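Local atomic coordinates of PppA (Pseudomonas aeruginosa, PDB entry 6JKV), a protein that probably acts as a manganese-dependent serine/threonine phosphatase of the PP2C family and regulates the type VI secretion system. Residues 136-141 with 194-199. Residues are numbered along the deposited sequence; the frame is centred on the assembly and turned at random.
Sequences LWAGDS and LELSEA
Trp137 and Ser197 form an antiparallel hydrogen-bonded pair, joined by two backbone bonds: Trp137 N donates to Ser197 O at 3.0 Å, and Ser197 N to Trp137 O at 2.9 Å with an N-H...O angle of 152°. Ser197 O also receives a CA-H...O contact from Leu136 CA at 3.3 Å. The two N-H...O bonds attach strand 197-202, outermost in its five-stranded sheet, to strand 132-138.

On the sheet face carrying Trp137 and Ser197, the indole turns back over its partner because chi1 of 89° places CG between the backbone N and the carbonyl carbon. Ser197 CB then lies 3.3 Å from the centroid of the six-membered ring of Trp137 and 9° off the ring normal, a CH-pi contact over the face. Ser197 OG bonds His158 NE2 and Trp137 NE1 bonds Arg156 O, so both polar ends are satisfied by the loop following strand 150-153.

On the opposite face, the side chains of Leu136 and Glu198 run side by side, with Leu136 CD2 3.7 Å from Glu198 CG. The extended Glu198 chain carries its carboxylate to a salt bridge with Arg97 of helix 89-114, whose Leu100 touches Leu196. Where strand pairing ends, Ala138 CB meets Leu196 CD2 at 4.1 Å and Leu194 CD1 at 4.2 Å.

This is one edge of the PP2C beta-sandwich, with the Trp137 side chain about 13 Å from a bound manganese. Its chemistry implies a division of labour: backbone bonds set the register, the indole covers Ser197 CB on one face while His158 takes its hydroxyl, and on the other aliphatic packing and the Glu198-Arg97 pair face helix 89-114.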
# COMPACT_ATOMS: atom_id res chain seq x y z
N LEU A 136 -6.45 -5.59 -2.00
CA LEU A 136 -5.94 -5.74 -3.38
C LEU A 136 -4.52 -5.19 -3.41
O LEU A 136 -4.28 -4.12 -2.84
CB LEU A 136 -6.83 -4.98 -4.36
CG LEU A 136 -8.23 -5.56 -4.58
CD1 LEU A 136 -9.14 -4.53 -5.25
CD2 LEU A 136 -8.17 -6.83 -5.40
N TRP A 137 -3.60 -5.90 -4.05
CA TRP A 137 -2.20 -5.42 -4.14
C TRP A 137 -1.51 -5.95 -5.40
O TRP A 137 -1.90 -7.01 -5.95
CB TRP A 137 -1.42 -5.76 -2.87
CG TRP A 137 -0.76 -7.10 -2.89
CD1 TRP A 137 0.53 -7.37 -3.26
CD2 TRP A 137 -1.34 -8.37 -2.50
NE1 TRP A 137 0.79 -8.71 -3.14
CE2 TRP A 137 -0.33 -9.34 -2.67
CE3 TRP A 137 -2.59 -8.76 -2.03
CZ2 TRP A 137 -0.55 -10.69 -2.38
CZ3 TRP A 137 -2.81 -10.09 -1.75
CH2 TRP A 137 -1.80 -11.04 -1.91
N ALA A 138 -0.51 -5.19 -5.82
CA ALA A 138 0.43 -5.52 -6.90
C ALA A 138 1.73 -4.77 -6.62
O ALA A 138 1.71 -3.54 -6.66
CB ALA A 138 -0.17 -5.18 -8.24
N GLY A 139 2.79 -5.51 -6.29
CA GLY A 139 4.11 -4.96 -5.96
C GLY A 139 4.59 -5.40 -4.58
O GLY A 139 4.12 -6.44 -4.09
N ASP A 140 5.52 -4.64 -4.01
CA ASP A 140 6.21 -5.00 -2.74
C ASP A 140 5.81 -4.01 -1.64
O ASP A 140 6.54 -3.90 -0.64
CB ASP A 140 7.73 -5.02 -2.93
CG ASP A 140 8.31 -3.71 -3.43
OD1 ASP A 140 7.54 -2.75 -3.60
OD2 ASP A 140 9.53 -3.66 -3.66
N SER A 141 4.70 -3.29 -1.84
CA SER A 141 4.01 -2.54 -0.76
C SER A 141 3.10 -3.53 -0.03
O SER A 141 2.49 -4.40 -0.70
CB SER A 141 3.25 -1.37 -1.30
OG SER A 141 4.12 -0.37 -1.81
N LEU A 194 -2.79 -6.02 -16.09
CA LEU A 194 -2.47 -5.88 -14.65
C LEU A 194 -3.19 -7.01 -13.92
O LEU A 194 -4.43 -7.11 -14.03
CB LEU A 194 -2.92 -4.51 -14.15
CG LEU A 194 -2.89 -4.33 -12.63
CD1 LEU A 194 -1.46 -4.31 -12.12
CD2 LEU A 194 -3.62 -3.05 -12.24
N GLU A 195 -2.43 -7.86 -13.24
CA GLU A 195 -2.98 -8.98 -12.45
C GLU A 195 -2.86 -8.60 -10.98
O GLU A 195 -1.72 -8.57 -10.48
CB GLU A 195 -2.24 -10.28 -12.74
CG GLU A 195 -1.98 -10.54 -14.22
CD GLU A 195 -2.90 -11.58 -14.85
OE1 GLU A 195 -2.79 -11.83 -16.09
OE2 GLU A 195 -3.75 -12.14 -14.10
N LEU A 196 -3.99 -8.29 -10.32
CA LEU A 196 -4.02 -7.93 -8.89
C LEU A 196 -4.17 -9.21 -8.05
O LEU A 196 -4.96 -10.09 -8.44
CB LEU A 196 -5.19 -6.99 -8.62
CG LEU A 196 -5.03 -5.56 -9.13
CD1 LEU A 196 -6.40 -4.93 -9.34
CD2 LEU A 196 -4.21 -4.72 -8.16
N SER A 197 -3.44 -9.28 -6.95
CA SER A 197 -3.67 -10.31 -5.91
C SER A 197 -4.72 -9.77 -4.95
O SER A 197 -4.78 -8.54 -4.75
CB SER A 197 -2.39 -10.69 -5.23
OG SER A 197 -1.60 -11.50 -6.08
N GLU A 198 -5.55 -10.66 -4.42
CA GLU A 198 -6.65 -10.30 -3.51
C GLU A 198 -6.62 -11.23 -2.29
O GLU A 198 -6.32 -12.44 -2.45
CB GLU A 198 -8.00 -10.40 -4.23
CG GLU A 198 -9.16 -9.85 -3.42
CD GLU A 198 -10.51 -9.98 -4.09
OE1 GLU A 198 -10.54 -10.23 -5.30
OE2 GLU A 198 -11.53 -9.86 -3.39
N ALA A 199 -6.91 -10.68 -1.12
CA ALA A 199 -7.12 -11.46 0.12
C ALA A 199 -8.32 -10.88 0.86
O ALA A 199 -8.35 -9.66 1.09
CB ALA A 199 -5.88 -11.45 0.98